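Local coordinates for protein myosin-I heavy chain (Dictyostelium discoideum, PDB 5EJY) that works as an actin-based motor ATPase in the early steps of phagocytosis and in adhesion, here represented by the first MyTH4-FERM domain of its tail, at residues F289-N297 against K486-Y497; A430-I438 against M446-Q455. All blocks are in the same frame, centred on the assembly; numbering follows the deposited sequence.

Contact 1. Residues F289-N297 against K486-Y497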
loop_
_atom_site.group_PDB
_atom_site.type_symbol
_atom_site.label_atom_id
_atom_site.label_comp_id
_atom_site.label_asym_id
_atom_site.label_seq_id
_atom_site.Cartn_x
_atom_site.Cartn_y
_atom_site.Cartn_z
ATOM N N PHE A 289 6.932 -0.815 8.081
ATOM C CA PHE A 289 7.838 -1.788 7.460
ATOM C C PHE A 289 8.136 -2.889 8.490
ATOM O O PHE A 289 8.852 -2.642 9.459
ATOM C CB PHE A 289 9.120 -1.038 7.064
ATOM C CG PHE A 289 10.120 -1.843 6.261
ATOM C CD1 PHE A 289 9.737 -2.587 5.156
ATOM C CD2 PHE A 289 11.468 -1.787 6.585
ATOM C CE1 PHE A 289 10.687 -3.293 4.397
ATOM C CE2 PHE A 289 12.430 -2.479 5.825
ATOM C CZ PHE A 289 12.036 -3.232 4.737
ATOM N N LYS A 290 7.565 -4.084 8.300
ATOM C CA LYS A 290 7.644 -5.157 9.295
ATOM C C LYS A 290 8.068 -6.459 8.655
ATOM O O LYS A 290 7.899 -6.639 7.454
ATOM C CB LYS A 290 6.251 -5.446 9.894
ATOM C CG LYS A 290 5.634 -4.368 10.734
ATOM C CD LYS A 290 4.373 -4.950 11.379
ATOM C CE LYS A 290 4.604 -6.431 11.731
ATOM N NZ LYS A 290 3.423 -7.139 12.341
ATOM N N LYS A 291 8.499 -7.417 9.476
ATOM C CA LYS A 291 8.861 -8.723 8.944
ATOM C C LYS A 291 7.647 -9.626 8.899
ATOM O O LYS A 291 7.041 -9.913 9.937
ATOM C CB LYS A 291 9.971 -9.390 9.756
ATOM C CG LYS A 291 10.480 -10.662 9.088
ATOM C CD LYS A 291 11.765 -11.172 9.731
ATOM C CE LYS A 291 12.265 -12.409 9.013
ATOM N NZ LYS A 291 13.640 -12.788 9.444
ATOM N N LYS A 292 7.307 -10.077 7.697
ATOM C CA LYS A 292 6.102 -10.881 7.494
ATOM C C LYS A 292 6.420 -12.373 7.439
ATOM O O LYS A 292 5.704 -13.209 8.013
ATOM C CB LYS A 292 5.425 -10.470 6.178
ATOM C CG LYS A 292 4.139 -11.262 5.838
ATOM C CD LYS A 292 3.506 -10.706 4.553
ATOM C CE LYS A 292 2.260 -11.494 4.136
ATOM N NZ LYS A 292 1.730 -10.909 2.860
ATOM N N LEU A 293 7.485 -12.705 6.717
ATOM C CA LEU A 293 7.780 -14.101 6.384
ATOM C C LEU A 293 9.109 -14.529 6.987
ATOM O O LEU A 293 10.085 -13.780 6.951
ATOM C CB LEU A 293 7.806 -14.276 4.863
ATOM C CG LEU A 293 6.450 -14.076 4.177
ATOM C CD1 LEU A 293 6.612 -13.705 2.717
ATOM C CD2 LEU A 293 5.604 -15.337 4.329
ATOM N N PHE A 294 9.139 -15.730 7.556
ATOM C CA PHE A 294 10.342 -16.219 8.215
ATOM C C PHE A 294 10.915 -17.435 7.504
ATOM O O PHE A 294 10.567 -18.571 7.812
ATOM C CB PHE A 294 10.045 -16.510 9.685
ATOM C CG PHE A 294 9.663 -15.283 10.455
ATOM C CD1 PHE A 294 8.374 -14.779 10.384
ATOM C CD2 PHE A 294 10.602 -14.605 11.206
ATOM C CE1 PHE A 294 8.027 -13.640 11.074
ATOM C CE2 PHE A 294 10.267 -13.463 11.899
ATOM C CZ PHE A 294 8.988 -12.979 11.841
ATOM N N PHE A 295 11.802 -17.181 6.548
ATOM C CA PHE A 295 12.381 -18.238 5.726
ATOM C C PHE A 295 13.750 -18.655 6.258
ATOM O O PHE A 295 14.540 -17.820 6.714
ATOM C CB PHE A 295 12.510 -17.772 4.277
ATOM C CG PHE A 295 11.191 -17.528 3.594
ATOM C CD1 PHE A 295 10.062 -18.247 3.950
ATOM C CD2 PHE A 295 11.085 -16.587 2.579
ATOM C CE1 PHE A 295 8.850 -18.027 3.311
ATOM C CE2 PHE A 295 9.875 -16.368 1.940
ATOM C CZ PHE A 295 8.761 -17.091 2.306
ATOM N N ASP A 296 14.027 -19.952 6.210
ATOM C CA ASP A 296 15.332 -20.445 6.622
ATOM C C ASP A 296 16.276 -20.449 5.424
ATOM O O ASP A 296 16.756 -21.498 4.999
ATOM C CB ASP A 296 15.227 -21.829 7.283
ATOM C CG ASP A 296 14.439 -22.836 6.456
ATOM O OD1 ASP A 296 13.755 -22.452 5.482
ATOM O OD2 ASP A 296 14.493 -24.036 6.803
ATOM N N ASN A 297 16.533 -19.254 4.892
ATOM C CA ASN A 297 17.244 -19.101 3.627
ATOM C C ASN A 297 18.554 -18.320 3.728
ATOM O O ASN A 297 19.092 -17.862 2.716
ATOM C CB ASN A 297 16.329 -18.433 2.598
ATOM C CG ASN A 297 15.912 -17.039 3.014
ATOM O OD1 ASN A 297 16.390 -16.515 4.019
ATOM N ND2 ASN A 297 15.021 -16.426 2.238
ATOM N N LYS A 486 -3.827 -11.418 5.043
ATOM C CA LYS A 486 -2.551 -11.787 5.641
ATOM C C LYS A 486 -2.469 -13.299 5.829
ATOM O O LYS A 486 -1.477 -13.928 5.457
ATOM C CB LYS A 486 -2.345 -11.084 6.989
ATOM C CG LYS A 486 -0.988 -11.365 7.622
ATOM C CD LYS A 486 -0.830 -10.706 8.993
ATOM C CE LYS A 486 0.552 -11.020 9.604
ATOM N NZ LYS A 486 0.782 -10.445 10.978
ATOM N N LEU A 487 -3.519 -13.878 6.404
ATOM C CA LEU A 487 -3.520 -15.319 6.663
ATOM C C LEU A 487 -3.445 -16.121 5.356
ATOM O O LEU A 487 -2.630 -17.028 5.232
ATOM C CB LEU A 487 -4.754 -15.712 7.478
ATOM C CG LEU A 487 -4.833 -17.191 7.872
ATOM C CD1 LEU A 487 -3.522 -17.633 8.515
ATOM C CD2 LEU A 487 -5.998 -17.397 8.821
ATOM N N VAL A 488 -4.290 -15.785 4.384
ATOM C CA VAL A 488 -4.264 -16.455 3.082
ATOM C C VAL A 488 -2.890 -16.349 2.415
ATOM O O VAL A 488 -2.338 -17.347 1.939
ATOM C CB VAL A 488 -5.339 -15.885 2.120
ATOM C CG1 VAL A 488 -5.124 -16.403 0.681
ATOM C CG2 VAL A 488 -6.750 -16.226 2.616
ATOM N N SER A 489 -2.331 -15.140 2.367
ATOM C CA SER A 489 -1.050 -14.962 1.686
ATOM C C SER A 489 0.094 -15.655 2.422
ATOM O O SER A 489 1.023 -16.148 1.796
ATOM C CB SER A 489 -0.733 -13.469 1.436
ATOM O OG SER A 489 -0.530 -12.786 2.657
ATOM N N LEU A 490 0.029 -15.709 3.748
ATOM C CA LEU A 490 1.056 -16.429 4.498
ATOM C C LEU A 490 1.013 -17.907 4.130
ATOM O O LEU A 490 2.042 -18.532 3.897
ATOM C CB LEU A 490 0.840 -16.279 6.002
ATOM C CG LEU A 490 1.203 -14.931 6.621
ATOM C CD1 LEU A 490 0.772 -14.893 8.092
ATOM C CD2 LEU A 490 2.709 -14.682 6.477
ATOM N N ILE A 491 -0.186 -18.475 4.076
ATOM C CA ILE A 491 -0.290 -19.888 3.738
ATOM C C ILE A 491 0.277 -20.130 2.342
ATOM O O ILE A 491 1.094 -21.035 2.137
ATOM C CB ILE A 491 -1.729 -20.399 3.845
ATOM C CG1 ILE A 491 -2.179 -20.327 5.309
ATOM C CG2 ILE A 491 -1.815 -21.844 3.312
ATOM C CD1 ILE A 491 -3.651 -20.710 5.552
ATOM N N LYS A 492 -0.127 -19.295 1.388
ATOM C CA LYS A 492 0.363 -19.436 0.021
ATOM C C LYS A 492 1.877 -19.223 -0.110
ATOM O O LYS A 492 2.547 -19.959 -0.840
ATOM C CB LYS A 492 -0.401 -18.498 -0.917
ATOM C CG LYS A 492 -1.884 -18.868 -1.035
ATOM C CD LYS A 492 -2.605 -17.987 -2.038
ATOM C CE LYS A 492 -3.844 -18.677 -2.591
ATOM N NZ LYS A 492 -4.884 -18.873 -1.559
ATOM N N GLU A 493 2.416 -18.219 0.581
ATOM C CA GLU A 493 3.845 -17.928 0.483
ATOM C C GLU A 493 4.739 -18.979 1.153
ATOM O O GLU A 493 5.791 -19.337 0.619
ATOM C CB GLU A 493 4.155 -16.543 1.058
ATOM C CG GLU A 493 3.491 -15.407 0.308
ATOM C CD GLU A 493 4.263 -15.005 -0.936
ATOM O OE1 GLU A 493 5.119 -15.794 -1.396
ATOM O OE2 GLU A 493 4.022 -13.890 -1.444
ATOM N N TYR A 494 4.352 -19.458 2.331
ATOM C CA TYR A 494 5.124 -20.541 2.942
ATOM C C TYR A 494 5.049 -21.790 2.067
ATOM O O TYR A 494 6.054 -22.470 1.867
ATOM C CB TYR A 494 4.657 -20.853 4.364
ATOM C CG TYR A 494 5.236 -19.912 5.389
ATOM C CD1 TYR A 494 6.606 -19.889 5.649
ATOM C CD2 TYR A 494 4.420 -19.034 6.083
ATOM C CE1 TYR A 494 7.144 -19.010 6.586
ATOM C CE2 TYR A 494 4.944 -18.162 7.019
ATOM C CZ TYR A 494 6.302 -18.152 7.263
ATOM O OH TYR A 494 6.793 -17.286 8.200
ATOM N N SER A 495 3.867 -22.073 1.528
ATOM C CA SER A 495 3.695 -23.260 0.690
ATOM C C SER A 495 4.596 -23.208 -0.545
ATOM O O SER A 495 5.269 -24.187 -0.873
ATOM C CB SER A 495 2.235 -23.446 0.292
ATOM O OG SER A 495 1.437 -23.701 1.445
ATOM N N LEU A 496 4.615 -22.056 -1.212
ATOM C CA LEU A 496 5.433 -21.868 -2.405
ATOM C C LEU A 496 6.917 -21.989 -2.073
ATOM O O LEU A 496 7.657 -22.699 -2.752
ATOM C CB LEU A 496 5.143 -20.505 -3.038
ATOM C CG LEU A 496 5.971 -20.101 -4.258
ATOM C CD1 LEU A 496 5.654 -21.004 -5.438
ATOM C CD2 LEU A 496 5.713 -18.644 -4.613
ATOM N N TYR A 497 7.350 -21.284 -1.030
ATOM C CA TYR A 497 8.725 -21.386 -0.571
ATOM C C TYR A 497 9.117 -22.844 -0.364
ATOM O O TYR A 497 10.130 -23.295 -0.896
ATOM C CB TYR A 497 8.931 -20.602 0.723
ATOM C CG TYR A 497 10.303 -20.767 1.333
ATOM C CD1 TYR A 497 11.409 -20.113 0.796
ATOM C CD2 TYR A 497 10.494 -21.564 2.451
ATOM C CE1 TYR A 497 12.663 -20.263 1.359
ATOM C CE2 TYR A 497 11.743 -21.714 3.021
ATOM C CZ TYR A 497 12.823 -21.066 2.470
ATOM O OH TYR A 497 14.068 -21.212 3.044
HETATM O O HOH W 1 0.749 -7.060 10.316
#

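Contact 2. Residues A430-I438 against M446-Q455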
loop_
_atom_site.group_PDB
_atom_site.type_symbol
_atom_site.label_atom_id
_atom_site.label_comp_id
_atom_site.label_asym_id
_atom_site.label_seq_id
_atom_site.Cartn_x
_atom_site.Cartn_y
_atom_site.Cartn_z
ATOM N N ALA A 430 0.429 -19.334 14.505
ATOM C CA ALA A 430 1.829 -18.974 14.357
ATOM C C ALA A 430 2.383 -19.774 13.188
ATOM O O ALA A 430 2.547 -20.993 13.291
ATOM C CB ALA A 430 2.588 -19.284 15.645
ATOM N N LEU A 431 2.629 -19.106 12.061
ATOM C CA LEU A 431 3.068 -19.812 10.857
ATOM C C LEU A 431 4.579 -19.684 10.626
ATOM O O LEU A 431 5.156 -18.595 10.725
ATOM C CB LEU A 431 2.296 -19.350 9.609
ATOM C CG LEU A 431 0.785 -19.620 9.551
ATOM C CD1 LEU A 431 0.053 -18.636 10.444
ATOM C CD2 LEU A 431 0.267 -19.537 8.126
ATOM N N ASN A 432 5.217 -20.813 10.339
ATOM C CA ASN A 432 6.636 -20.823 10.006
ATOM C C ASN A 432 6.879 -21.942 9.004
ATOM O O ASN A 432 5.917 -22.543 8.510
ATOM C CB ASN A 432 7.497 -20.968 11.267
ATOM C CG ASN A 432 7.151 -22.209 12.076
ATOM O OD1 ASN A 432 6.690 -23.202 11.530
ATOM N ND2 ASN A 432 7.372 -22.150 13.380
ATOM N N VAL A 433 8.136 -22.229 8.684
ATOM C CA VAL A 433 8.416 -23.264 7.688
ATOM C C VAL A 433 7.997 -24.659 8.162
ATOM O O VAL A 433 7.852 -25.570 7.354
ATOM C CB VAL A 433 9.908 -23.291 7.276
ATOM C CG1 VAL A 433 10.291 -21.977 6.573
ATOM C CG2 VAL A 433 10.793 -23.561 8.497
ATOM N N ASN A 434 7.779 -24.812 9.464
ATOM C CA ASN A 434 7.395 -26.110 10.033
ATOM C C ASN A 434 5.906 -26.410 10.014
ATOM O O ASN A 434 5.502 -27.536 10.314
ATOM C CB ASN A 434 7.891 -26.223 11.470
ATOM C CG ASN A 434 9.387 -26.210 11.554
ATOM O OD1 ASN A 434 10.062 -26.722 10.663
ATOM N ND2 ASN A 434 9.923 -25.610 12.608
ATOM N N GLY A 435 5.090 -25.413 9.683
ATOM C CA GLY A 435 3.651 -25.612 9.664
ATOM C C GLY A 435 2.809 -24.463 10.182
ATOM O O GLY A 435 3.319 -23.397 10.549
ATOM N N ILE A 436 1.498 -24.685 10.175
ATOM C CA ILE A 436 0.541 -23.742 10.723
ATOM C C ILE A 436 0.239 -24.131 12.155
ATOM O O ILE A 436 -0.499 -25.083 12.414
ATOM C CB ILE A 436 -0.761 -23.743 9.910
ATOM C CG1 ILE A 436 -0.454 -23.455 8.436
ATOM C CG2 ILE A 436 -1.732 -22.714 10.481
ATOM C CD1 ILE A 436 -1.602 -23.735 7.497
ATOM N N ASN A 437 0.803 -23.386 13.088
ATOM C CA ASN A 437 0.737 -23.758 14.489
ATOM C C ASN A 437 -0.365 -23.058 15.273
ATOM O O ASN A 437 -0.475 -21.833 15.282
ATOM C CB ASN A 437 2.104 -23.543 15.137
ATOM C CG ASN A 437 3.211 -24.226 14.361
ATOM O OD1 ASN A 437 3.262 -25.453 14.304
ATOM N ND2 ASN A 437 4.088 -23.438 13.733
ATOM N N ILE A 438 -1.195 -23.855 15.926
ATOM C CA ILE A 438 -2.227 -23.317 16.787
ATOM C C ILE A 438 -1.628 -23.136 18.165
ATOM O O ILE A 438 -1.150 -24.097 18.783
ATOM C CB ILE A 438 -3.457 -24.266 16.861
ATOM C CG1 ILE A 438 -4.050 -24.465 15.459
ATOM C CG2 ILE A 438 -4.495 -23.695 17.807
ATOM C CD1 ILE A 438 -5.074 -25.618 15.343
ATOM N N MET A 446 1.830 -24.307 22.495
ATOM C CA MET A 446 1.400 -24.798 21.196
ATOM C C MET A 446 0.443 -25.962 21.395
ATOM O O MET A 446 0.672 -26.826 22.250
ATOM C CB MET A 446 2.598 -25.288 20.385
ATOM C CG MET A 446 3.576 -24.195 19.984
ATOM S SD MET A 446 2.861 -23.101 18.738
ATOM C CE MET A 446 4.183 -21.891 18.540
ATOM N N LEU A 447 -0.615 -25.995 20.596
ATOM C CA LEU A 447 -1.652 -27.018 20.752
ATOM C C LEU A 447 -1.634 -28.034 19.623
ATOM O O LEU A 447 -1.936 -29.209 19.837
ATOM C CB LEU A 447 -3.030 -26.369 20.843
ATOM C CG LEU A 447 -3.260 -25.440 22.029
ATOM C CD1 LEU A 447 -4.674 -24.906 21.974
ATOM C CD2 LEU A 447 -2.994 -26.157 23.355
ATOM N N GLU A 448 -1.271 -27.586 18.424
ATOM C CA GLU A 448 -1.309 -28.446 17.251
ATOM C C GLU A 448 -0.491 -27.841 16.133
ATOM O O GLU A 448 -0.419 -26.621 16.012
ATOM C CB GLU A 448 -2.760 -28.624 16.787
ATOM C CG GLU A 448 -2.943 -29.627 15.668
ATOM C CD GLU A 448 -4.367 -30.169 15.604
ATOM O OE1 GLU A 448 -5.045 -30.194 16.658
ATOM O OE2 GLU A 448 -4.807 -30.558 14.498
ATOM N N SER A 449 0.139 -28.690 15.328
ATOM C CA SER A 449 0.867 -28.228 14.147
ATOM C C SER A 449 0.155 -28.695 12.889
ATOM O O SER A 449 0.213 -29.872 12.526
ATOM C CB SER A 449 2.310 -28.737 14.143
ATOM O OG SER A 449 2.951 -28.414 12.913
ATOM N N VAL A 450 -0.532 -27.770 12.234
ATOM C CA VAL A 450 -1.300 -28.085 11.044
ATOM C C VAL A 450 -0.404 -28.054 9.811
ATOM O O VAL A 450 0.440 -27.165 9.669
ATOM C CB VAL A 450 -2.492 -27.118 10.893
ATOM C CG1 VAL A 450 -3.270 -27.421 9.623
ATOM C CG2 VAL A 450 -3.399 -27.221 12.123
ATOM N N LYS A 451 -0.574 -29.035 8.931
ATOM C CA LYS A 451 0.339 -29.214 7.795
ATOM C C LYS A 451 -0.049 -28.418 6.551
ATOM O O LYS A 451 -1.204 -28.451 6.123
ATOM C CB LYS A 451 0.409 -30.697 7.408
ATOM C CG LYS A 451 0.903 -31.632 8.501
ATOM C CD LYS A 451 0.704 -33.083 8.053
ATOM C CE LYS A 451 0.800 -34.056 9.221
ATOM N NZ LYS A 451 2.111 -33.949 9.918
ATOM N N TYR A 452 0.924 -27.747 5.938
ATOM C CA TYR A 452 0.703 -27.118 4.637
ATOM C C TYR A 452 0.306 -28.169 3.613
ATOM O O TYR A 452 -0.458 -27.888 2.685
ATOM C CB TYR A 452 1.962 -26.374 4.152
ATOM C CG TYR A 452 2.345 -25.195 5.018
ATOM C CD1 TYR A 452 1.561 -24.044 5.051
ATOM C CD2 TYR A 452 3.490 -25.227 5.803
ATOM C CE1 TYR A 452 1.916 -22.948 5.847
ATOM C CE2 TYR A 452 3.844 -24.143 6.595
ATOM C CZ TYR A 452 3.049 -23.009 6.617
ATOM O OH TYR A 452 3.405 -21.943 7.422
ATOM N N SER A 453 0.818 -29.387 3.781
ATOM C CA SER A 453 0.556 -30.448 2.810
ATOM C C SER A 453 -0.904 -30.906 2.827
ATOM O O SER A 453 -1.368 -31.568 1.900
ATOM C CB SER A 453 1.494 -31.643 3.028
ATOM O OG SER A 453 1.285 -32.217 4.297
ATOM N N ASN A 454 -1.631 -30.550 3.878
ATOM C CA ASN A 454 -3.053 -30.870 3.928
ATOM C C ASN A 454 -3.980 -29.824 3.314
ATOM O O ASN A 454 -5.175 -30.074 3.149
ATOM C CB ASN A 454 -3.476 -31.222 5.352
ATOM C CG ASN A 454 -3.022 -32.606 5.740
ATOM O OD1 ASN A 454 -2.852 -33.463 4.870
ATOM N ND2 ASN A 454 -2.800 -32.832 7.021
ATOM N N GLN A 455 -3.430 -28.669 2.944
ATOM C CA GLN A 455 -4.254 -27.600 2.385
ATOM C C GLN A 455 -4.443 -27.709 0.875
ATOM O O GLN A 455 -3.552 -28.164 0.156
ATOM C CB GLN A 455 -3.685 -26.230 2.757
ATOM C CG GLN A 455 -3.293 -26.128 4.216
ATOM C CD GLN A 455 -4.391 -26.640 5.134
ATOM O OE1 GLN A 455 -5.575 -26.396 4.895
ATOM N NE2 GLN A 455 -4.005 -27.361 6.177
HETATM O O HOH W 2 3.254 -29.351 10.368
#

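Contact 1. Residues F289-N297 against K486-Y497
F295 and Y497 meet face to face in an offset stack, their ring planes 8° apart and their centroids separated by 4.1 Å. Y497 can be followed outward from the helix. Its CG lies anti to the backbone N (chi1 175°), which sends the ring across the loop; CB rests off-centre over the F295 ring, CG lies 3.6 Å from F295 CD1, and Y497 CD1 sits above the middle of the F295 ring. Further out, CZ passes F295 CB, which itself packs over the tyrosine face. At the tip, OH donates to D296 OD1 over 2.8 Å, reaching the carboxylate on its anti side and 34° out of its plane. With an alanine here, F295 would probably lose the ring stacked on one of its faces, and the D296 carboxylate the hydroxyl that donates to it. In the FERM cloverleaf, the segment 292-297 that leaves the ubiquitin-like lobe lies along the closing helix of the C-terminal, PH-like lobe. Y494 completes an aromatic cluster with F295 and Y497. Its OH accepts the backbone N-H of F294 at 2.9 Å and also bonds S410, while L293 CD2 lies over its ring face, 4.2 Å from the centroid. The same methyl touches L490 CD2 and E493 CB. K292, fully extended, runs past L490 so that NZ reaches S489 OG at 2.9 Å, its charge paired with D257 of the ubiquitin-like lobe.

Contact 2. Residues A430-I438 against M446-Q455
Backbone hydrogen bonds join I436 and V450 in both directions, I436 N to V450 O and V450 N to I436 O each spanning 2.7 Å. Further along this antiparallel hairpin, I438 N donates to E448 O while I438 O accepts from L447 N, so that L447 and E448 both face I438 in a classic beta bulge. At the other end a type I turn, N432 to G435, links two strands of the PH-like lobe; N432 OD1 accepts from N434 N in an Asx turn, and the backbone angles of G435 would jam a side chain against the preceding carbonyl.

Among side-chain polar bonds, Y452 OH donates to N432 O at 2.8 Å, and a water joins N434 O to S449 OG.

The apolar contacts centre on I436. With its CG1 anti to the carbonyl carbon (chi1 -56°), that branch comes within 3.5 Å of Y452 CE1, and its CB meets V450 CB. I438 CD1 touches V450 CG2 on the same sheet face, whereas M446 SD lies against N437 CB. Gripped from opposite faces of its carbonyl plane by Y452 OH and by G435 N, N432 O is well satisfied, which probably helps hold the turn against the tyrosine.

Overall arrangement
From the N terminus the chain first builds the helical MyTH4 domain and then the ubiquitin-like lobe, whose strand 285-291 runs out through 292-297; it crosses the helical central lobe and then builds the four-stranded sheet in which contact 2 lies. Contact 2 closes a short loop, with seven residues between its segments, and is nested inside the 188-residue loop that contact 1 closes when helix 484-499 returns to 292-297. Contact 1 thus ties the first FERM lobe to the third, while contact 2 is internal to the third. Their centres are about 13 Å apart and they touch: Y494 packs on Y452 and probably hydrogen-bonds L431, and V433 meets F294.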